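LamCAT (Aquimarina, PDB 6JH5) probably hydrolyses the beta-1,3-glucan laminarin as a bacterial glycoside hydrolase of family 16. Local coordinates at residues 37-42 and 67-72; 80-85 and 159-164; 104-109 and 196-201. One frame throughout, in Å; residues are numbered along the deposited sequence.

Interaction 1. Residues 37-42 and 67-72; sequences QYYRRE and STRMKT
A parallel beta bridge between Y39 and S67 ties the short strand 37-39 to strand 63-71 in the GH16 beta-jelly roll. The backbone grip is uneven: R40 N gives a sound bond of 2.9 Å to S67 O, whereas S67 N reaches Y38 O only weakly, at 3.4 Å. T68 then extends the join with its side chain. With OG1 beside its own backbone N (chi1 -79°), the hydroxyl donates to R40 O at 2.9 Å, almost head-on to the carbonyl. Further along, the Y39 ring is covered on both faces. R69 CB sits over its centre in a CH-pi contact, 3.4 Å from the centroid, and Q37 CG covers the opposite face nearer the rim. R69 runs on past the ring with its chain stretched out, its guanidinium plane turned 61° from the ring. A water bridges the two tips, accepting from R69 NH1 at 3.0 Å and lying 2.6 Å from Y39 OH. W31 meets the ring from outside the pair, and S67 OG turns to M203 O on the neighbouring strand 197-205. A short parallel strand added to an otherwise largely antiparallel array is what this contact contributes to the beta-jelly-roll fold.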
loop_
_atom_site.group_PDB
_atom_site.type_symbol
_atom_site.label_atom_id
_atom_site.label_comp_id
_atom_site.label_asym_id
_atom_site.label_seq_id
_atom_site.Cartn_x
_atom_site.Cartn_y
_atom_site.Cartn_z
ATOM N N GLN A 37 -12.077 4.367 9.385
ATOM C CA GLN A 37 -11.658 5.773 9.160
ATOM C C GLN A 37 -12.371 6.470 8.000
ATOM O O GLN A 37 -12.836 5.824 7.104
ATOM C CB GLN A 37 -10.146 5.863 8.954
ATOM C CG GLN A 37 -9.707 5.482 7.550
ATOM C CD GLN A 37 -9.899 4.021 7.274
ATOM O OE1 GLN A 37 -9.789 3.203 8.146
ATOM N NE2 GLN A 37 -10.203 3.708 6.039
ATOM N N TYR A 38 -12.390 7.790 8.087
ATOM C CA TYR A 38 -12.899 8.636 6.991
ATOM C C TYR A 38 -11.657 9.313 6.404
ATOM O O TYR A 38 -10.989 10.023 7.099
ATOM C CB TYR A 38 -13.860 9.659 7.583
ATOM C CG TYR A 38 -14.528 10.581 6.608
ATOM C CD1 TYR A 38 -13.837 11.605 6.010
ATOM C CD2 TYR A 38 -15.869 10.451 6.337
ATOM C CE1 TYR A 38 -14.464 12.462 5.133
ATOM C CE2 TYR A 38 -16.508 11.317 5.479
ATOM C CZ TYR A 38 -15.802 12.321 4.862
ATOM O OH TYR A 38 -16.447 13.163 4.016
ATOM N N TYR A 39 -11.355 9.023 5.148
ATOM C CA TYR A 39 -10.157 9.596 4.509
ATOM C C TYR A 39 -10.361 11.076 4.159
ATOM O O TYR A 39 -11.418 11.463 3.782
ATOM C CB TYR A 39 -9.807 8.747 3.294
ATOM C CG TYR A 39 -9.200 7.406 3.614
ATOM C CD1 TYR A 39 -8.124 7.307 4.463
ATOM C CD2 TYR A 39 -9.648 6.255 2.995
ATOM C CE1 TYR A 39 -7.525 6.095 4.724
ATOM C CE2 TYR A 39 -9.058 5.032 3.249
ATOM C CZ TYR A 39 -7.978 4.957 4.098
ATOM O OH TYR A 39 -7.403 3.754 4.323
ATOM N N ARG A 40 -9.289 11.840 4.303
ATOM C CA ARG A 40 -9.295 13.288 4.009
ATOM C C ARG A 40 -7.944 13.707 3.414
ATOM O O ARG A 40 -6.978 13.046 3.620
ATOM C CB ARG A 40 -9.397 14.069 5.321
ATOM C CG ARG A 40 -10.632 13.757 6.146
ATOM C CD ARG A 40 -10.804 14.734 7.288
ATOM N NE ARG A 40 -11.375 15.960 6.784
ATOM C CZ ARG A 40 -11.188 17.135 7.317
ATOM N NH1 ARG A 40 -10.391 17.258 8.356
ATOM N NH2 ARG A 40 -11.765 18.188 6.789
ATOM N N ARG A 41 -7.956 14.799 2.658
ATOM C CA ARG A 41 -6.719 15.420 2.138
ATOM C C ARG A 41 -5.915 16.065 3.273
ATOM O O ARG A 41 -4.757 16.032 3.239
ATOM C CB ARG A 41 -7.092 16.512 1.143
ATOM C CG ARG A 41 -5.909 17.335 0.680
ATOM C CD ARG A 41 -4.919 16.466 -0.046
ATOM N NE ARG A 41 -3.762 17.168 -0.547
ATOM C CZ ARG A 41 -2.716 17.501 0.160
ATOM N NH1 ARG A 41 -2.668 17.222 1.446
ATOM N NH2 ARG A 41 -1.697 18.095 -0.425
ATOM N N GLU A 42 -6.606 16.594 4.283
ATOM C CA GLU A 42 -5.991 17.348 5.402
ATOM C C GLU A 42 -5.069 16.475 6.251
ATOM O O GLU A 42 -4.165 16.982 6.839
ATOM C CB GLU A 42 -7.062 17.983 6.272
ATOM C CG GLU A 42 -7.707 19.158 5.588
ATOM C CD GLU A 42 -8.938 18.825 4.770
ATOM O OE1 GLU A 42 -9.129 17.672 4.435
ATOM O OE2 GLU A 42 -9.678 19.732 4.490
ATOM N N SER A 67 -7.880 9.714 8.321
ATOM C CA SER A 67 -6.546 9.328 7.828
ATOM C C SER A 67 -6.453 9.704 6.345
ATOM O O SER A 67 -7.245 10.476 5.895
ATOM C CB SER A 67 -6.260 7.870 8.060
ATOM O OG SER A 67 -4.917 7.583 7.799
ATOM N N THR A 68 -5.451 9.190 5.661
ATOM C CA THR A 68 -5.310 9.518 4.227
ATOM C C THR A 68 -5.154 8.241 3.392
ATOM O O THR A 68 -4.530 7.338 3.859
ATOM C CB THR A 68 -4.082 10.411 3.985
ATOM O OG1 THR A 68 -4.481 11.718 4.357
ATOM C CG2 THR A 68 -3.611 10.480 2.548
ATOM N N ARG A 69 -5.778 8.226 2.232
ATOM C CA ARG A 69 -5.550 7.185 1.208
ATOM C C ARG A 69 -5.246 7.955 -0.078
ATOM O O ARG A 69 -6.099 8.673 -0.521
ATOM C CB ARG A 69 -6.750 6.259 1.048
ATOM C CG ARG A 69 -6.594 5.192 -0.024
ATOM C CD ARG A 69 -7.565 4.055 0.158
ATOM N NE ARG A 69 -7.817 3.371 -1.087
ATOM C CZ ARG A 69 -8.405 2.193 -1.174
ATOM N NH1 ARG A 69 -8.729 1.539 -0.075
ATOM N NH2 ARG A 69 -8.657 1.664 -2.355
ATOM N N MET A 70 -4.048 7.791 -0.613
ATOM C CA MET A 70 -3.674 8.577 -1.805
ATOM C C MET A 70 -3.161 7.623 -2.886
ATOM O O MET A 70 -2.665 6.589 -2.535
ATOM C CB MET A 70 -2.643 9.640 -1.427
ATOM C CG MET A 70 -1.437 9.080 -0.755
ATOM S SD MET A 70 -0.459 10.320 0.175
ATOM C CE MET A 70 0.421 11.147 -1.156
ATOM N N LYS A 71 -3.315 8.001 -4.143
ATOM C CA LYS A 71 -2.994 7.064 -5.244
ATOM C C LYS A 71 -2.484 7.810 -6.473
ATOM O O LYS A 71 -2.718 8.960 -6.586
ATOM C CB LYS A 71 -4.255 6.289 -5.626
ATOM C CG LYS A 71 -5.418 7.162 -6.071
ATOM C CD LYS A 71 -6.705 6.414 -6.225
ATOM C CE LYS A 71 -7.800 7.293 -6.786
ATOM N NZ LYS A 71 -9.095 6.598 -6.891
ATOM N N THR A 72 -1.798 7.077 -7.337
ATOM C CA THR A 72 -1.303 7.665 -8.604
ATOM C C THR A 72 -2.262 7.324 -9.748
ATOM O O THR A 72 -1.970 7.642 -10.858
ATOM C CB THR A 72 0.140 7.259 -8.925
ATOM O OG1 THR A 72 0.234 5.877 -9.250
ATOM C CG2 THR A 72 1.097 7.601 -7.802
HETATM O O HOH W 1 -8.261 1.753 2.853
#

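Interaction 2. Residues 80-85 and 159-164; sequences YGKVEA and IYTIEW
T161 OG1 donates to E84 OE1 at 2.8 Å, the shortest polar bond between these two strands, meeting the carboxylate oxygen from above its plane. The two side chains lie side by side and point the same way; E84 CG is placed between its backbone N and carbonyl carbon (chi1 74°), which leaves OE1 beside the hydroxyl. The carboxylate also rests against I159 CG2, and T161 CG2 touches the aliphatic part of K82. K82 runs extended alongside E163, but NZ and OE2 stay 4.4 Å apart, beyond a salt bridge.

Beneath these side chains the backbones are antiparallel, in a regular alternation: G81 with W164, V83 with I162 and A85 with Y160 are hydrogen-bonded pairs, while K82 with E163 and E84 with T161 are non-hydrogen-bonded. Strand 81-88 is held on its other edge by strand 221-232, so the pairing probably belongs to the convex sheet of the beta sandwich, as is usual for GH16. The other face turns into the core, where V83 CB meets I162 CG1 at 3.8 Å and both side chains reach M101 of strand 95-103.

At the end of the pair W164 carries much of the contact. The edge of the Y80 ring points at the face of its five-membered ring in a T-shaped stack, centroids 5.0 Å apart and planes at 81°. Y80 backbone atoms cover the indole as well, N lying 3.4 Å from CZ3 over one face. The polar ends of both residues turn to the neighbouring loop, Y80 OH to H194 ND1 and W164 NE1 to F193 O. Next to Y80, G81 bonds W164 twice, N to O and O to N, each at 2.9 Å.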
loop_
_atom_site.group_PDB
_atom_site.type_symbol
_atom_site.label_atom_id
_atom_site.label_comp_id
_atom_site.label_asym_id
_atom_site.label_seq_id
_atom_site.Cartn_x
_atom_site.Cartn_y
_atom_site.Cartn_z
ATOM N N TYR A 80 5.629 -3.568 -15.013
ATOM C CA TYR A 80 6.912 -4.157 -14.569
ATOM C C TYR A 80 7.793 -3.060 -13.961
ATOM O O TYR A 80 7.622 -1.907 -14.290
ATOM C CB TYR A 80 7.631 -4.871 -15.714
ATOM C CG TYR A 80 6.797 -5.905 -16.417
ATOM C CD1 TYR A 80 5.935 -6.719 -15.721
ATOM C CD2 TYR A 80 6.861 -6.052 -17.783
ATOM C CE1 TYR A 80 5.158 -7.657 -16.370
ATOM C CE2 TYR A 80 6.104 -6.996 -18.446
ATOM C CZ TYR A 80 5.235 -7.794 -17.737
ATOM O OH TYR A 80 4.482 -8.702 -18.394
ATOM N N GLY A 81 8.748 -3.468 -13.141
ATOM C CA GLY A 81 9.697 -2.497 -12.581
ATOM C C GLY A 81 10.077 -2.823 -11.155
ATOM O O GLY A 81 9.674 -3.832 -10.684
ATOM N N LYS A 82 10.887 -1.950 -10.566
ATOM C CA LYS A 82 11.287 -2.039 -9.148
ATOM C C LYS A 82 10.561 -0.882 -8.477
ATOM O O LYS A 82 10.765 0.222 -8.886
ATOM C CB LYS A 82 12.802 -1.910 -9.003
ATOM C CG LYS A 82 13.278 -1.876 -7.565
ATOM C CD LYS A 82 14.777 -2.030 -7.471
ATOM C CE LYS A 82 15.322 -1.512 -6.165
ATOM N NZ LYS A 82 16.731 -1.937 -5.967
ATOM N N VAL A 83 9.673 -1.202 -7.545
ATOM C CA VAL A 83 8.823 -0.186 -6.892
ATOM C C VAL A 83 9.198 -0.176 -5.418
ATOM O O VAL A 83 9.124 -1.196 -4.823
ATOM C CB VAL A 83 7.340 -0.533 -7.103
ATOM C CG1 VAL A 83 6.440 0.534 -6.527
ATOM C CG2 VAL A 83 7.026 -0.735 -8.577
ATOM N N GLU A 84 9.581 0.979 -4.902
ATOM C CA GLU A 84 10.047 0.977 -3.506
ATOM C C GLU A 84 9.745 2.269 -2.760
ATOM O O GLU A 84 9.558 3.271 -3.352
ATOM C CB GLU A 84 11.491 0.501 -3.404
ATOM C CG GLU A 84 12.553 1.446 -3.848
ATOM C CD GLU A 84 13.921 0.953 -3.370
ATOM O OE1 GLU A 84 14.137 -0.266 -3.257
ATOM O OE2 GLU A 84 14.733 1.810 -3.038
ATOM N N ALA A 85 9.675 2.149 -1.443
ATOM C CA ALA A 85 9.433 3.331 -0.599
ATOM C C ALA A 85 10.170 3.151 0.719
ATOM O O ALA A 85 10.258 2.049 1.165
ATOM C CB ALA A 85 7.962 3.527 -0.351
ATOM N N ILE A 159 13.152 -0.025 4.042
ATOM C CA ILE A 159 12.881 0.092 2.585
ATOM C C ILE A 159 12.048 -1.109 2.135
ATOM O O ILE A 159 12.491 -2.194 2.303
ATOM C CB ILE A 159 14.206 0.166 1.836
ATOM C CG1 ILE A 159 15.077 1.264 2.441
ATOM C CG2 ILE A 159 13.981 0.331 0.339
ATOM C CD1 ILE A 159 14.625 2.604 2.105
ATOM N N TYR A 160 10.865 -0.832 1.615
ATOM C CA TYR A 160 9.921 -1.879 1.169
ATOM C C TYR A 160 9.931 -1.882 -0.353
ATOM O O TYR A 160 9.682 -0.877 -0.910
ATOM C CB TYR A 160 8.547 -1.585 1.759
ATOM C CG TYR A 160 8.573 -1.617 3.260
ATOM C CD1 TYR A 160 8.530 -2.817 3.938
ATOM C CD2 TYR A 160 8.707 -0.467 3.993
ATOM C CE1 TYR A 160 8.559 -2.869 5.317
ATOM C CE2 TYR A 160 8.729 -0.498 5.372
ATOM C CZ TYR A 160 8.676 -1.702 6.034
ATOM O OH TYR A 160 8.725 -1.752 7.382
ATOM N N THR A 161 10.249 -3.026 -0.936
ATOM C CA THR A 161 10.447 -3.085 -2.394
ATOM C C THR A 161 9.812 -4.328 -3.025
ATOM O O THR A 161 9.741 -5.340 -2.393
ATOM C CB THR A 161 11.964 -3.236 -2.633
ATOM O OG1 THR A 161 12.693 -2.232 -1.928
ATOM C CG2 THR A 161 12.419 -3.237 -4.076
ATOM N N ILE A 162 9.407 -4.151 -4.269
ATOM C CA ILE A 162 9.097 -5.301 -5.149
ATOM C C ILE A 162 9.944 -5.164 -6.405
ATOM O O ILE A 162 10.240 -4.087 -6.764
ATOM C CB ILE A 162 7.619 -5.460 -5.548
ATOM C CG1 ILE A 162 7.035 -4.197 -6.176
ATOM C CG2 ILE A 162 6.811 -5.978 -4.372
ATOM C CD1 ILE A 162 5.812 -4.430 -7.008
ATOM N N GLU A 163 10.325 -6.303 -6.951
ATOM C CA GLU A 163 10.924 -6.382 -8.298
ATOM C C GLU A 163 9.908 -7.197 -9.086
ATOM O O GLU A 163 9.562 -8.229 -8.653
ATOM C CB GLU A 163 12.329 -6.970 -8.284
ATOM C CG GLU A 163 13.342 -6.042 -7.657
ATOM C CD GLU A 163 14.728 -6.640 -7.664
ATOM O OE1 GLU A 163 14.887 -7.671 -8.259
ATOM O OE2 GLU A 163 15.577 -6.084 -7.045
ATOM N N TRP A 164 9.457 -6.652 -10.196
ATOM C CA TRP A 164 8.364 -7.278 -10.958
ATOM C C TRP A 164 8.748 -7.324 -12.432
ATOM O O TRP A 164 9.142 -6.345 -12.953
ATOM C CB TRP A 164 7.132 -6.422 -10.688
ATOM C CG TRP A 164 5.917 -6.575 -11.540
ATOM C CD1 TRP A 164 5.404 -7.696 -12.113
ATOM C CD2 TRP A 164 5.009 -5.517 -11.854
ATOM N NE1 TRP A 164 4.241 -7.403 -12.762
ATOM C CE2 TRP A 164 3.987 -6.073 -12.635
ATOM C CE3 TRP A 164 4.975 -4.157 -11.558
ATOM C CZ2 TRP A 164 2.945 -5.298 -13.120
ATOM C CZ3 TRP A 164 3.950 -3.400 -12.042
ATOM C CH2 TRP A 164 2.953 -3.964 -12.818
#

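Interaction 3. Residues 104-109 and 196-201; sequences DNISSV and NFFILL
F198 carries its ring between its own backbone N and carbonyl carbon, while D104 holds CG roughly beside its backbone N, turned off the staggered position (chi1 -92°), with OD1 nearly eclipsing CA (chi2 -2°); together these set a carboxylate oxygen against a ring edge. D104 OD1 lies in the ring plane 3.3 Å from F198 CD2, and the two flat groups are only 20° from coplanar. The other oxygen, OD2, touches N196 CB at 3.4 Å and is taken up by the hydroxyl of S77. Behind the carboxylate, D104 N gives an almost straight bond to N196 O at 2.9 Å. That carbonyl also receives a water, which in turn accepts from N105 N and so links the two segments a second time. I106, in the first turn of the short helix 106-109, adds CG2 at the ring edge, 4.2 Å from F198 CE2. The contact thus fastens the chain leaving strand 95-103 to the start of its neighbour, strand 197-205. Because an aromatic edge carries slightly positive hydrogens, the in-plane approach of OD1 is probably mildly attractive, giving the carboxylate an electrostatic partner besides the hydroxyl.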
loop_
_atom_site.group_PDB
_atom_site.type_symbol
_atom_site.label_atom_id
_atom_site.label_comp_id
_atom_site.label_asym_id
_atom_site.label_seq_id
_atom_site.Cartn_x
_atom_site.Cartn_y
_atom_site.Cartn_z
ATOM N N ASP A 104 -4.594 -0.778 -13.276
ATOM C CA ASP A 104 -5.261 0.408 -13.863
ATOM C C ASP A 104 -6.653 0.017 -14.358
ATOM O O ASP A 104 -7.510 0.857 -14.393
ATOM C CB ASP A 104 -4.545 0.862 -15.131
ATOM C CG ASP A 104 -3.470 1.903 -14.916
ATOM O OD1 ASP A 104 -3.283 2.326 -13.774
ATOM O OD2 ASP A 104 -2.835 2.251 -15.894
ATOM N N ASN A 105 -6.871 -1.261 -14.624
ATOM C CA ASN A 105 -8.162 -1.689 -15.216
ATOM C C ASN A 105 -9.216 -2.004 -14.158
ATOM O O ASN A 105 -10.273 -2.489 -14.499
ATOM C CB ASN A 105 -8.010 -2.787 -16.261
ATOM C CG ASN A 105 -7.588 -4.088 -15.642
ATOM O OD1 ASN A 105 -7.264 -4.129 -14.484
ATOM N ND2 ASN A 105 -7.600 -5.137 -16.424
ATOM N N ILE A 106 -9.007 -1.547 -12.937
ATOM C CA ILE A 106 -10.024 -1.741 -11.866
ATOM C C ILE A 106 -11.327 -1.052 -12.298
ATOM O O ILE A 106 -12.368 -1.504 -11.972
ATOM C CB ILE A 106 -9.539 -1.217 -10.501
ATOM C CG1 ILE A 106 -10.566 -1.524 -9.417
ATOM C CG2 ILE A 106 -9.201 0.258 -10.515
ATOM C CD1 ILE A 106 -10.031 -1.275 -8.036
ATOM N N SER A 107 -11.198 0.032 -13.038
ATOM C CA SER A 107 -12.377 0.804 -13.500
ATOM C C SER A 107 -13.237 -0.027 -14.472
ATOM O O SER A 107 -14.393 0.302 -14.630
ATOM C CB SER A 107 -11.971 2.147 -14.044
ATOM O OG SER A 107 -11.018 2.037 -15.078
ATOM N N SER A 108 -12.669 -1.038 -15.118
ATOM C CA SER A 108 -13.481 -1.848 -16.058
ATOM C C SER A 108 -13.707 -3.288 -15.597
ATOM O O SER A 108 -14.736 -3.815 -15.919
ATOM C CB SER A 108 -12.950 -1.813 -17.456
ATOM O OG SER A 108 -11.640 -2.285 -17.534
ATOM N N VAL A 109 -12.757 -3.899 -14.898
ATOM C CA VAL A 109 -12.966 -5.312 -14.475
ATOM C C VAL A 109 -13.246 -5.423 -12.976
ATOM O O VAL A 109 -13.524 -6.500 -12.522
ATOM C CB VAL A 109 -11.772 -6.181 -14.889
ATOM C CG1 VAL A 109 -11.562 -6.145 -16.390
ATOM C CG2 VAL A 109 -10.501 -5.818 -14.132
ATOM N N ASN A 196 -0.640 -2.535 -16.613
ATOM C CA ASN A 196 -0.205 -1.364 -15.831
ATOM C C ASN A 196 -0.895 -1.342 -14.459
ATOM O O ASN A 196 -2.047 -1.637 -14.362
ATOM C CB ASN A 196 -0.480 -0.060 -16.574
ATOM C CG ASN A 196 0.580 0.251 -17.602
ATOM O OD1 ASN A 196 1.156 1.304 -17.607
ATOM N ND2 ASN A 196 0.835 -0.655 -18.483
ATOM N N PHE A 197 -0.101 -0.986 -13.453
ATOM C CA PHE A 197 -0.568 -0.838 -12.057
ATOM C C PHE A 197 -0.130 0.532 -11.555
ATOM O O PHE A 197 0.907 1.010 -11.888
ATOM C CB PHE A 197 0.058 -1.890 -11.130
ATOM C CG PHE A 197 -0.563 -3.260 -11.187
ATOM C CD1 PHE A 197 -0.600 -3.966 -12.366
ATOM C CD2 PHE A 197 -1.141 -3.821 -10.066
ATOM C CE1 PHE A 197 -1.184 -5.218 -12.420
ATOM C CE2 PHE A 197 -1.715 -5.077 -10.122
ATOM C CZ PHE A 197 -1.743 -5.765 -11.298
ATOM N N PHE A 198 -0.979 1.085 -10.711
ATOM C CA PHE A 198 -0.731 2.378 -10.047
ATOM C C PHE A 198 -0.448 2.135 -8.562
ATOM O O PHE A 198 -0.658 1.073 -8.107
ATOM C CB PHE A 198 -1.875 3.359 -10.280
ATOM C CG PHE A 198 -3.202 2.932 -9.721
ATOM C CD1 PHE A 198 -3.534 3.165 -8.402
ATOM C CD2 PHE A 198 -4.133 2.340 -10.540
ATOM C CE1 PHE A 198 -4.766 2.787 -7.910
ATOM C CE2 PHE A 198 -5.359 1.958 -10.038
ATOM C CZ PHE A 198 -5.661 2.158 -8.727
ATOM N N ILE A 199 0.117 3.147 -7.921
ATOM C CA ILE A 199 0.586 3.056 -6.511
ATOM C C ILE A 199 -0.405 3.698 -5.545
ATOM O O ILE A 199 -0.994 4.655 -5.909
ATOM C CB ILE A 199 1.977 3.719 -6.402
ATOM C CG1 ILE A 199 3.013 2.880 -7.152
ATOM C CG2 ILE A 199 2.418 3.975 -4.957
ATOM C CD1 ILE A 199 4.390 3.481 -7.167
ATOM N N LEU A 200 -0.522 3.099 -4.372
ATOM C CA LEU A 200 -1.335 3.671 -3.281
ATOM C C LEU A 200 -0.533 3.677 -1.979
ATOM O O LEU A 200 0.264 2.812 -1.757
ATOM C CB LEU A 200 -2.598 2.841 -3.048
ATOM C CG LEU A 200 -3.496 2.640 -4.262
ATOM C CD1 LEU A 200 -3.188 1.310 -4.927
ATOM C CD2 LEU A 200 -4.958 2.691 -3.861
ATOM N N LEU A 201 -0.841 4.669 -1.161
ATOM C CA LEU A 201 -0.343 4.790 0.223
ATOM C C LEU A 201 -1.542 5.087 1.120
ATOM O O LEU A 201 -2.309 5.919 0.765
ATOM C CB LEU A 201 0.673 5.926 0.349
ATOM C CG LEU A 201 2.048 5.646 -0.234
ATOM C CD1 LEU A 201 2.835 6.936 -0.316
ATOM C CD2 LEU A 201 2.808 4.609 0.572
HETATM O O HOH W 2 -4.301 -2.998 -15.497
#

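In the fold
Strand 197-205 is the common element. It pairs with strand 63-71 of interaction 1, M70 N lying 2.9 Å from L201 O in a probable hydrogen bond, and its side chains meet interaction 2 across the core, where W164 CH2 touches F197 CD1 and V83 CG1 touches I199 CD1, both at 3.6 Å. Interactions 1 and 2 do not touch: their centres are about 22 Å apart, on opposite sides of the chain's centre, against about 17 Å between the centres of 1 and 3 and about 16 Å between those of 2 and 3. Strand 95-103, flanking 197-205, pairs with strands 116-118 and 120-121, which, with the residue between them, probably hold the GH16 catalytic motif. The calcium ion lies about 10 Å from the side chain of A85 in interaction 2.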